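Local coordinates for squalene synthase HpnC (Alicyclobacillus acidocaldarius subsp. acidocaldarius, PDB 4HD1), which probably joins prenyl diphosphates to make squalene or a related isoprenoid, at residues R154-L165 against L223-V234; S30-R38 against R237-Y245. All coordinates share one frame; numbering follows the deposited sequence.

The fold is all-helical, and both contacts lie within one chain. From the N terminus, residues 30-38 come first, at the end of helix 29-32 and in the loop before helix 41-56. Their partner, residues 237-245 of helix 236-257, follows 199 residues later, so interaction 2 closes a very long loop. Interaction 1 falls wholly within that loop and closes a shorter one, joining helix 152-172 to the end of helix 207-227 and the residues after it. Helices 207-227 and 236-257 are consecutive, and the two contacts touch: L230 packs on L242, and V234 and E231 on A239. Their centres are about 15 Å apart.

Interaction 1. Residues R154-L165 against L223-V234; sequences RARLSDATCTAL and LFDEGRRLESLV
A164 sets its CB over the centre of the F224 ring, 3.5 Å from the centroid, in a CH-pi contact. The same CB meets L223 CB at 3.7 Å. Next along, G227 packs its bare backbone against helix 152-172. With no side chain at G227, its CA comes within 3.2 Å of T161 OG1. A water bridges T161 OG1 and F224 O. L157 CB packs against L230 CB, and L157 CD1 reaches L233 CD1, while L230 CD2 touches S158. Segments 154-165 and 223-227 run roughly antiparallel, 149° between directions, their axes 7.5 Å apart at closest approach. Small residues, A160, A164 and G227, lie where the backbones come close, and the pair joins two helices of the all-helical squalene/phytoene synthase fold. Charged groups flank the apolar core. R156 NH1 makes a salt bridge to E226 OE2 at 3.0 Å, the carboxylate lying at the edge of the guanidinium. R154 NH1 donates to L233 O at 2.8 Å, close to the guanidinium plane and almost in line with the carbonyl. The bend at chi3 (-76°) turns the guanidinium to that oxygen, while CB and CG rest on L230 CD1. Further out, D151 holds R154 NH2 in a salt bridge. A leucine in place of R154 would probably leave L233 O without this donor and D151 without its salt-bridge mate. E153 likewise holds R156 NH2.

Interaction 2. Residues S30-R38 against R237-Y245; sequences SVVSLFVPR and RLARQLKLY
V31 meets L244 through CG1, and its carbonyl oxygen accepts from Q241 NE2 at 3.2 Å. The same oxygen takes L34 N, so two donors grip it. V32 O receives the Y245 hydroxyl: OH donates at 2.8 Å, in the carbonyl plane and on a lone pair. V32 CG1 also lies against that hydroxyl, and V32 also touches Y48 of helix 41-56. S33 leaves the helix and starts a type I beta turn that ends at V36. Within the turn, F35 N donates to Q241 OE1 at 3.0 Å. Q241 thus uses both ends of its amide on the backbone of 30-38, and its bend at chi2 (67°) helps bring the amide across. F35 buries the largest area of the contact. One face of its ring lies over the backbone of helix 236-257, with R240 C above its centre and Q241 N nearer the rim. L244 CD2 meets the ring edge, 3.6 Å from F35 CE2. F35 O takes R237 NH1 at 2.9 Å, the donor standing well above the carbonyl plane. P37 CA then rests over one face of the R237 guanidinium. Side chains of one helix here hydrogen-bond the last carbonyls of helix 29-32 and the backbone of the turn after it, tying the N-terminal part of this all-helical squalene/phytoene synthase fold to the last modelled helix, 236-257.

Interaction 1. Residues R154-L165 against L223-V234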
loop_
_atom_site.group_PDB
_atom_site.type_symbol
_atom_site.label_atom_id
_atom_site.label_comp_id
_atom_site.label_asym_id
_atom_site.label_seq_id
_atom_site.Cartn_x
_atom_site.Cartn_y
_atom_site.Cartn_z
ATOM N N ARG A 154 11.863 -1.825 13.210
ATOM C CA ARG A 154 10.531 -2.346 12.940
ATOM C C ARG A 154 9.972 -1.874 11.596
ATOM O O ARG A 154 9.259 -2.625 10.927
ATOM C CB ARG A 154 9.591 -2.037 14.101
ATOM C CG ARG A 154 9.869 -2.945 15.286
ATOM C CD ARG A 154 8.931 -2.697 16.450
ATOM N NE ARG A 154 9.283 -1.488 17.183
ATOM C CZ ARG A 154 8.807 -1.171 18.383
ATOM N NH1 ARG A 154 7.957 -1.981 19.010
ATOM N NH2 ARG A 154 9.189 -0.039 18.960
ATOM N N ALA A 155 10.330 -0.656 11.190
ATOM C CA ALA A 155 9.974 -0.144 9.863
ATOM C C ALA A 155 10.587 -1.015 8.765
ATOM O O ALA A 155 9.920 -1.354 7.778
ATOM C CB ALA A 155 10.408 1.308 9.706
ATOM N N ARG A 156 11.852 -1.390 8.961
ATOM C CA ARG A 156 12.588 -2.230 8.019
ATOM C C ARG A 156 11.858 -3.555 7.800
ATOM O O ARG A 156 11.669 -3.984 6.666
ATOM C CB ARG A 156 14.017 -2.451 8.538
ATOM C CG ARG A 156 14.983 -3.099 7.558
ATOM C CD ARG A 156 16.353 -3.347 8.184
ATOM N NE ARG A 156 16.311 -4.173 9.400
ATOM C CZ ARG A 156 16.176 -5.501 9.421
ATOM N NH1 ARG A 156 16.045 -6.194 8.295
ATOM N NH2 ARG A 156 16.162 -6.144 10.580
ATOM N N LEU A 157 11.421 -4.178 8.889
ATOM C CA LEU A 157 10.662 -5.428 8.828
ATOM C C LEU A 157 9.263 -5.230 8.225
ATOM O O LEU A 157 8.777 -6.076 7.467
ATOM C CB LEU A 157 10.551 -6.036 10.227
ATOM C CG LEU A 157 11.874 -6.371 10.919
ATOM C CD1 LEU A 157 11.634 -6.663 12.391
ATOM C CD2 LEU A 157 12.566 -7.551 10.240
ATOM N N SER A 158 8.626 -4.113 8.572
ATOM C CA SER A 158 7.332 -3.743 7.997
ATOM C C SER A 158 7.442 -3.621 6.476
ATOM O O SER A 158 6.623 -4.190 5.742
ATOM C CB SER A 158 6.818 -2.440 8.620
ATOM O OG SER A 158 5.725 -1.913 7.892
ATOM N N ASP A 159 8.471 -2.909 6.013
ATOM C CA ASP A 159 8.704 -2.731 4.577
ATOM C C ASP A 159 8.826 -4.070 3.832
ATOM O O ASP A 159 8.277 -4.221 2.732
ATOM C CB ASP A 159 9.935 -1.858 4.318
ATOM C CG ASP A 159 9.789 -0.432 4.867
ATOM O OD1 ASP A 159 8.660 0.019 5.212
ATOM O OD2 ASP A 159 10.837 0.246 4.951
ATOM N N ALA A 160 9.522 -5.044 4.425
ATOM C CA ALA A 160 9.632 -6.366 3.807
ATOM C C ALA A 160 8.240 -6.948 3.538
ATOM O O ALA A 160 7.983 -7.492 2.462
ATOM C CB ALA A 160 10.465 -7.312 4.672
ATOM N N THR A 161 7.340 -6.803 4.506
ATOM C CA THR A 161 5.980 -7.332 4.388
ATOM C C THR A 161 5.122 -6.538 3.401
ATOM O O THR A 161 4.486 -7.126 2.509
ATOM C CB THR A 161 5.281 -7.369 5.756
ATOM O OG1 THR A 161 6.072 -8.147 6.654
ATOM C CG2 THR A 161 3.895 -7.996 5.644
ATOM N N CYS A 162 5.096 -5.216 3.566
ATOM C CA CYS A 162 4.343 -4.356 2.656
ATOM C C CYS A 162 4.783 -4.565 1.189
ATOM O O CYS A 162 3.941 -4.730 0.307
ATOM C CB CYS A 162 4.416 -2.892 3.102
ATOM S SG CYS A 162 3.343 -2.526 4.514
ATOM N N THR A 163 6.092 -4.615 0.946
ATOM C CA THR A 163 6.630 -4.900 -0.395
ATOM C C THR A 163 6.257 -6.303 -0.896
ATOM O O THR A 163 5.848 -6.463 -2.058
ATOM C CB THR A 163 8.159 -4.711 -0.438
ATOM O OG1 THR A 163 8.462 -3.325 -0.245
ATOM C CG2 THR A 163 8.748 -5.182 -1.766
ATOM N N ALA A 164 6.393 -7.308 -0.029
ATOM C CA ALA A 164 6.006 -8.670 -0.381
ATOM C C ALA A 164 4.562 -8.692 -0.863
ATOM O O ALA A 164 4.243 -9.322 -1.869
ATOM C CB ALA A 164 6.186 -9.612 0.804
ATOM N N LEU A 165 3.702 -7.975 -0.145
ATOM C CA LEU A 165 2.276 -7.954 -0.432
ATOM C C LEU A 165 1.968 -7.313 -1.791
ATOM O O LEU A 165 1.165 -7.848 -2.574
ATOM C CB LEU A 165 1.538 -7.233 0.698
ATOM C CG LEU A 165 0.067 -7.529 0.996
ATOM C CD1 LEU A 165 -0.294 -9.003 0.893
ATOM C CD2 LEU A 165 -0.248 -7.005 2.387
ATOM N N LEU A 223 10.631 -12.219 1.396
ATOM C CA LEU A 223 10.256 -10.977 2.073
ATOM C C LEU A 223 9.213 -11.190 3.180
ATOM O O LEU A 223 9.335 -10.618 4.267
ATOM C CB LEU A 223 9.816 -9.907 1.064
ATOM C CG LEU A 223 10.965 -9.324 0.220
ATOM C CD1 LEU A 223 10.421 -8.536 -0.966
ATOM C CD2 LEU A 223 11.933 -8.486 1.063
ATOM N N PHE A 224 8.206 -12.016 2.908
ATOM C CA PHE A 224 7.290 -12.462 3.959
ATOM C C PHE A 224 8.033 -13.100 5.137
ATOM O O PHE A 224 7.797 -12.726 6.285
ATOM C CB PHE A 224 6.218 -13.416 3.412
ATOM C CG PHE A 224 5.095 -12.713 2.708
ATOM C CD1 PHE A 224 4.386 -11.694 3.345
ATOM C CD2 PHE A 224 4.737 -13.065 1.409
ATOM C CE1 PHE A 224 3.353 -11.037 2.694
ATOM C CE2 PHE A 224 3.702 -12.407 0.754
ATOM C CZ PHE A 224 3.011 -11.394 1.400
ATOM N N ASP A 225 8.936 -14.042 4.842
ATOM C CA ASP A 225 9.735 -14.728 5.867
ATOM C C ASP A 225 10.528 -13.762 6.741
ATOM O O ASP A 225 10.579 -13.922 7.953
ATOM C CB ASP A 225 10.698 -15.735 5.232
ATOM C CG ASP A 225 9.985 -16.884 4.540
ATOM O OD1 ASP A 225 8.743 -16.988 4.656
ATOM O OD2 ASP A 225 10.680 -17.686 3.874
ATOM N N GLU A 226 11.149 -12.765 6.119
ATOM C CA GLU A 226 11.856 -11.722 6.858
ATOM C C GLU A 226 10.883 -10.817 7.637
ATOM O O GLU A 226 11.151 -10.445 8.782
ATOM C CB GLU A 226 12.731 -10.897 5.911
ATOM C CG GLU A 226 13.784 -10.049 6.609
ATOM C CD GLU A 226 14.427 -9.004 5.702
ATOM O OE1 GLU A 226 14.186 -9.011 4.466
ATOM O OE2 GLU A 226 15.186 -8.162 6.235
ATOM N N GLY A 227 9.754 -10.478 7.025
ATOM C CA GLY A 227 8.772 -9.583 7.656
ATOM C C GLY A 227 8.148 -10.140 8.922
ATOM O O GLY A 227 7.935 -9.413 9.902
ATOM N N ARG A 228 7.868 -11.439 8.880
ATOM C CA ARG A 228 7.339 -12.235 9.990
ATOM C C ARG A 228 7.884 -11.852 11.368
ATOM O O ARG A 228 7.165 -11.911 12.360
ATOM C CB ARG A 228 7.693 -13.693 9.725
ATOM C CG ARG A 228 6.654 -14.703 10.143
ATOM C CD ARG A 228 7.278 -16.076 10.069
ATOM N NE ARG A 228 6.294 -17.148 9.992
ATOM C CZ ARG A 228 5.589 -17.607 11.025
ATOM N NH1 ARG A 228 4.727 -18.598 10.841
ATOM N NH2 ARG A 228 5.730 -17.076 12.237
ATOM N N ARG A 229 9.158 -11.476 11.424
ATOM C CA ARG A 229 9.813 -11.147 12.691
ATOM C C ARG A 229 9.126 -9.998 13.439
ATOM O O ARG A 229 9.134 -9.965 14.667
ATOM C CB ARG A 229 11.308 -10.856 12.464
ATOM C CG ARG A 229 12.115 -10.543 13.722
ATOM C CD ARG A 229 12.248 -11.740 14.652
ATOM N NE ARG A 229 12.755 -11.331 15.962
ATOM C CZ ARG A 229 12.546 -11.996 17.095
ATOM N NH1 ARG A 229 11.832 -13.116 17.088
ATOM N NH2 ARG A 229 13.044 -11.535 18.240
ATOM N N LEU A 230 8.522 -9.076 12.693
ATOM C CA LEU A 230 7.802 -7.936 13.271
ATOM C C LEU A 230 6.658 -8.380 14.207
ATOM O O LEU A 230 6.358 -7.725 15.223
ATOM C CB LEU A 230 7.285 -7.016 12.155
ATOM C CG LEU A 230 6.595 -5.704 12.542
ATOM C CD1 LEU A 230 7.471 -4.853 13.457
ATOM C CD2 LEU A 230 6.144 -4.907 11.317
ATOM N N GLU A 231 6.041 -9.511 13.877
ATOM C CA GLU A 231 4.973 -10.071 14.707
ATOM C C GLU A 231 5.381 -10.324 16.165
ATOM O O GLU A 231 4.518 -10.378 17.036
ATOM C CB GLU A 231 4.402 -11.342 14.071
ATOM C CG GLU A 231 3.665 -11.062 12.768
ATOM C CD GLU A 231 3.473 -12.292 11.898
ATOM O OE1 GLU A 231 3.477 -13.433 12.425
ATOM O OE2 GLU A 231 3.309 -12.112 10.669
ATOM N N SER A 232 6.679 -10.459 16.439
ATOM C CA SER A 232 7.139 -10.668 17.816
ATOM C C SER A 232 7.519 -9.374 18.537
ATOM O O SER A 232 7.970 -9.417 19.685
ATOM C CB SER A 232 8.335 -11.624 17.846
ATOM O OG SER A 232 8.068 -12.795 17.101
ATOM N N LEU A 233 7.345 -8.233 17.871
ATOM C CA LEU A 233 7.888 -6.964 18.367
ATOM C C LEU A 233 6.827 -5.880 18.570
ATOM O O LEU A 233 7.160 -4.706 18.795
ATOM C CB LEU A 233 8.978 -6.452 17.412
ATOM C CG LEU A 233 10.100 -7.410 16.982
ATOM C CD1 LEU A 233 11.056 -6.719 16.018
ATOM C CD2 LEU A 233 10.865 -7.937 18.187
ATOM N N VAL A 234 5.555 -6.272 18.492
ATOM C CA VAL A 234 4.445 -5.315 18.539
ATOM C C VAL A 234 3.339 -5.803 19.480
ATOM O O VAL A 234 3.330 -6.983 19.834
ATOM C CB VAL A 234 3.880 -5.033 17.123
ATOM C CG1 VAL A 234 4.946 -4.399 16.243
ATOM C CG2 VAL A 234 3.343 -6.305 16.473
HETATM O O HOH W 1 5.473 -10.757 6.782
#

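Interaction 2. Residues S30-R38 against R237-Y245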
loop_
_atom_site.group_PDB
_atom_site.type_symbol
_atom_site.label_atom_id
_atom_site.label_comp_id
_atom_site.label_asym_id
_atom_site.label_seq_id
_atom_site.Cartn_x
_atom_site.Cartn_y
_atom_site.Cartn_z
ATOM N N SER A 30 -13.385 -3.999 6.955
ATOM C CA SER A 30 -13.680 -4.734 8.185
ATOM C C SER A 30 -12.613 -5.769 8.536
ATOM O O SER A 30 -12.383 -6.046 9.704
ATOM C CB SER A 30 -15.044 -5.407 8.100
ATOM O OG SER A 30 -16.073 -4.479 8.371
ATOM N N VAL A 31 -11.979 -6.336 7.513
ATOM C CA VAL A 31 -10.885 -7.285 7.696
ATOM C C VAL A 31 -9.609 -6.524 8.040
ATOM O O VAL A 31 -8.931 -6.849 9.013
ATOM C CB VAL A 31 -10.648 -8.155 6.439
ATOM C CG1 VAL A 31 -9.573 -9.198 6.700
ATOM C CG2 VAL A 31 -11.933 -8.839 6.003
ATOM N N VAL A 32 -9.304 -5.505 7.236
ATOM C CA VAL A 32 -8.120 -4.649 7.417
ATOM C C VAL A 32 -8.038 -4.048 8.833
ATOM O O VAL A 32 -6.940 -3.769 9.328
ATOM C CB VAL A 32 -8.055 -3.538 6.321
ATOM C CG1 VAL A 32 -6.962 -2.510 6.604
ATOM C CG2 VAL A 32 -7.842 -4.149 4.940
ATOM N N SER A 33 -9.193 -3.885 9.483
ATOM C CA SER A 33 -9.269 -3.250 10.798
ATOM C C SER A 33 -9.897 -4.136 11.885
ATOM O O SER A 33 -10.239 -3.641 12.971
ATOM C CB SER A 33 -10.059 -1.949 10.689
ATOM O OG SER A 33 -11.442 -2.243 10.634
ATOM N N LEU A 34 -10.041 -5.431 11.591
ATOM C CA LEU A 34 -10.679 -6.408 12.497
ATOM C C LEU A 34 -9.992 -6.533 13.867
ATOM O O LEU A 34 -10.582 -7.029 14.831
ATOM C CB LEU A 34 -10.736 -7.776 11.800
ATOM C CG LEU A 34 -11.251 -9.055 12.467
ATOM C CD1 LEU A 34 -12.764 -9.046 12.612
ATOM C CD2 LEU A 34 -10.804 -10.256 11.649
ATOM N N PHE A 35 -8.746 -6.075 13.943
ATOM C CA PHE A 35 -7.945 -6.212 15.146
ATOM C C PHE A 35 -7.666 -4.897 15.839
ATOM O O PHE A 35 -7.115 -4.880 16.938
ATOM C CB PHE A 35 -6.605 -6.836 14.798
ATOM C CG PHE A 35 -6.698 -8.255 14.350
ATOM C CD1 PHE A 35 -6.735 -9.280 15.281
ATOM C CD2 PHE A 35 -6.741 -8.568 12.994
ATOM C CE1 PHE A 35 -6.802 -10.594 14.868
ATOM C CE2 PHE A 35 -6.815 -9.879 12.573
ATOM C CZ PHE A 35 -6.842 -10.892 13.513
ATOM N N VAL A 36 -8.023 -3.797 15.187
ATOM C CA VAL A 36 -7.671 -2.471 15.679
ATOM C C VAL A 36 -8.592 -2.086 16.841
ATOM O O VAL A 36 -9.822 -2.107 16.683
ATOM C CB VAL A 36 -7.712 -1.417 14.539
ATOM C CG1 VAL A 36 -7.298 -0.043 15.051
ATOM C CG2 VAL A 36 -6.817 -1.851 13.376
ATOM N N PRO A 37 -7.999 -1.736 18.011
ATOM C CA PRO A 37 -8.793 -1.329 19.183
ATOM C C PRO A 37 -9.640 -0.107 18.865
ATOM O O PRO A 37 -9.241 0.712 18.031
ATOM C CB PRO A 37 -7.739 -0.954 20.245
ATOM C CG PRO A 37 -6.411 -1.338 19.687
ATOM C CD PRO A 37 -6.548 -1.531 18.210
ATOM N N ARG A 38 -10.784 0.027 19.538
ATOM C CA ARG A 38 -11.698 1.140 19.274
ATOM C C ARG A 38 -11.018 2.497 19.345
ATOM O O ARG A 38 -11.322 3.375 18.542
ATOM C CB ARG A 38 -12.925 1.116 20.187
ATOM C CG ARG A 38 -12.622 0.886 21.654
ATOM C CD ARG A 38 -13.774 1.383 22.513
ATOM N NE ARG A 38 -14.269 0.317 23.380
ATOM C CZ ARG A 38 -15.181 -0.582 23.015
ATOM N NH1 ARG A 38 -15.712 -0.550 21.793
ATOM N NH2 ARG A 38 -15.566 -1.517 23.875
ATOM N N ARG A 237 -2.539 -7.271 19.363
ATOM C CA ARG A 237 -3.549 -6.832 18.400
ATOM C C ARG A 237 -2.927 -6.493 17.038
ATOM O O ARG A 237 -3.417 -6.949 16.002
ATOM C CB ARG A 237 -4.338 -5.646 18.945
ATOM C CG ARG A 237 -5.195 -5.963 20.159
ATOM C CD ARG A 237 -6.612 -6.277 19.733
ATOM N NE ARG A 237 -7.592 -5.702 20.653
ATOM C CZ ARG A 237 -8.791 -5.255 20.293
ATOM N NH1 ARG A 237 -9.165 -5.292 19.018
ATOM N NH2 ARG A 237 -9.611 -4.754 21.209
ATOM N N LEU A 238 -1.848 -5.710 17.034
ATOM C CA LEU A 238 -1.132 -5.438 15.786
ATOM C C LEU A 238 -0.478 -6.710 15.226
ATOM O O LEU A 238 -0.460 -6.915 14.005
ATOM C CB LEU A 238 -0.103 -4.306 15.953
ATOM C CG LEU A 238 0.753 -3.931 14.725
ATOM C CD1 LEU A 238 -0.092 -3.657 13.489
ATOM C CD2 LEU A 238 1.644 -2.737 15.029
ATOM N N ALA A 239 0.028 -7.570 16.108
ATOM C CA ALA A 239 0.675 -8.808 15.670
ATOM C C ALA A 239 -0.276 -9.681 14.854
ATOM O O ALA A 239 0.082 -10.140 13.769
ATOM C CB ALA A 239 1.255 -9.585 16.857
ATOM N N ARG A 240 -1.492 -9.884 15.356
ATOM C CA ARG A 240 -2.489 -10.692 14.646
ATOM C C ARG A 240 -2.912 -10.061 13.318
ATOM O O ARG A 240 -3.155 -10.772 12.338
ATOM C CB ARG A 240 -3.709 -10.953 15.527
ATOM C CG ARG A 240 -3.418 -11.760 16.779
ATOM C CD ARG A 240 -4.695 -12.209 17.477
ATOM N NE ARG A 240 -4.586 -12.040 18.926
ATOM C CZ ARG A 240 -5.222 -11.106 19.629
ATOM N NH1 ARG A 240 -6.052 -10.255 19.033
ATOM N NH2 ARG A 240 -5.038 -11.028 20.937
ATOM N N GLN A 241 -2.989 -8.731 13.285
ATOM C CA GLN A 241 -3.296 -8.004 12.050
ATOM C C GLN A 241 -2.214 -8.270 11.006
ATOM O O GLN A 241 -2.518 -8.604 9.857
ATOM C CB GLN A 241 -3.423 -6.498 12.310
ATOM C CG GLN A 241 -4.159 -5.729 11.223
ATOM C CD GLN A 241 -5.628 -6.114 11.149
ATOM O OE1 GLN A 241 -6.435 -5.724 11.999
ATOM N NE2 GLN A 241 -5.979 -6.898 10.137
ATOM N N LEU A 242 -0.953 -8.138 11.421
ATOM C CA LEU A 242 0.186 -8.407 10.539
ATOM C C LEU A 242 0.204 -9.848 10.072
ATOM O O LEU A 242 0.413 -10.108 8.890
ATOM C CB LEU A 242 1.515 -8.070 11.220
ATOM C CG LEU A 242 1.774 -6.585 11.462
ATOM C CD1 LEU A 242 2.973 -6.442 12.382
ATOM C CD2 LEU A 242 1.980 -5.813 10.161
ATOM N N LYS A 243 -0.030 -10.777 10.996
ATOM C CA LYS A 243 -0.045 -12.196 10.651
ATOM C C LYS A 243 -1.053 -12.416 9.529
ATOM O O LYS A 243 -0.791 -13.087 8.530
ATOM C CB LYS A 243 -0.386 -13.048 11.874
ATOM C CG LYS A 243 -0.508 -14.539 11.583
ATOM C CD LYS A 243 -0.460 -15.355 12.874
ATOM C CE LYS A 243 -1.010 -16.761 12.681
ATOM N NZ LYS A 243 -1.208 -17.466 13.984
ATOM N N LEU A 244 -2.206 -11.812 9.686
ATOM C CA LEU A 244 -3.272 -11.999 8.743
ATOM C C LEU A 244 -2.987 -11.367 7.370
ATOM O O LEU A 244 -3.304 -11.969 6.343
ATOM C CB LEU A 244 -4.553 -11.472 9.349
ATOM C CG LEU A 244 -5.733 -11.401 8.394
ATOM C CD1 LEU A 244 -6.167 -12.802 7.968
ATOM C CD2 LEU A 244 -6.886 -10.678 9.080
ATOM N N TYR A 245 -2.384 -10.180 7.331
ATOM C CA TYR A 245 -1.890 -9.661 6.050
ATOM C C TYR A 245 -0.919 -10.667 5.427
ATOM O O TYR A 245 -1.013 -10.964 4.231
ATOM C CB TYR A 245 -1.195 -8.305 6.209
ATOM C CG TYR A 245 -2.051 -7.176 6.761
ATOM C CD1 TYR A 245 -3.439 -7.151 6.573
ATOM C CD2 TYR A 245 -1.457 -6.106 7.442
ATOM C CE1 TYR A 245 -4.209 -6.105 7.070
ATOM C CE2 TYR A 245 -2.215 -5.057 7.942
ATOM C CZ TYR A 245 -3.588 -5.059 7.750
ATOM O OH TYR A 245 -4.338 -4.017 8.248
#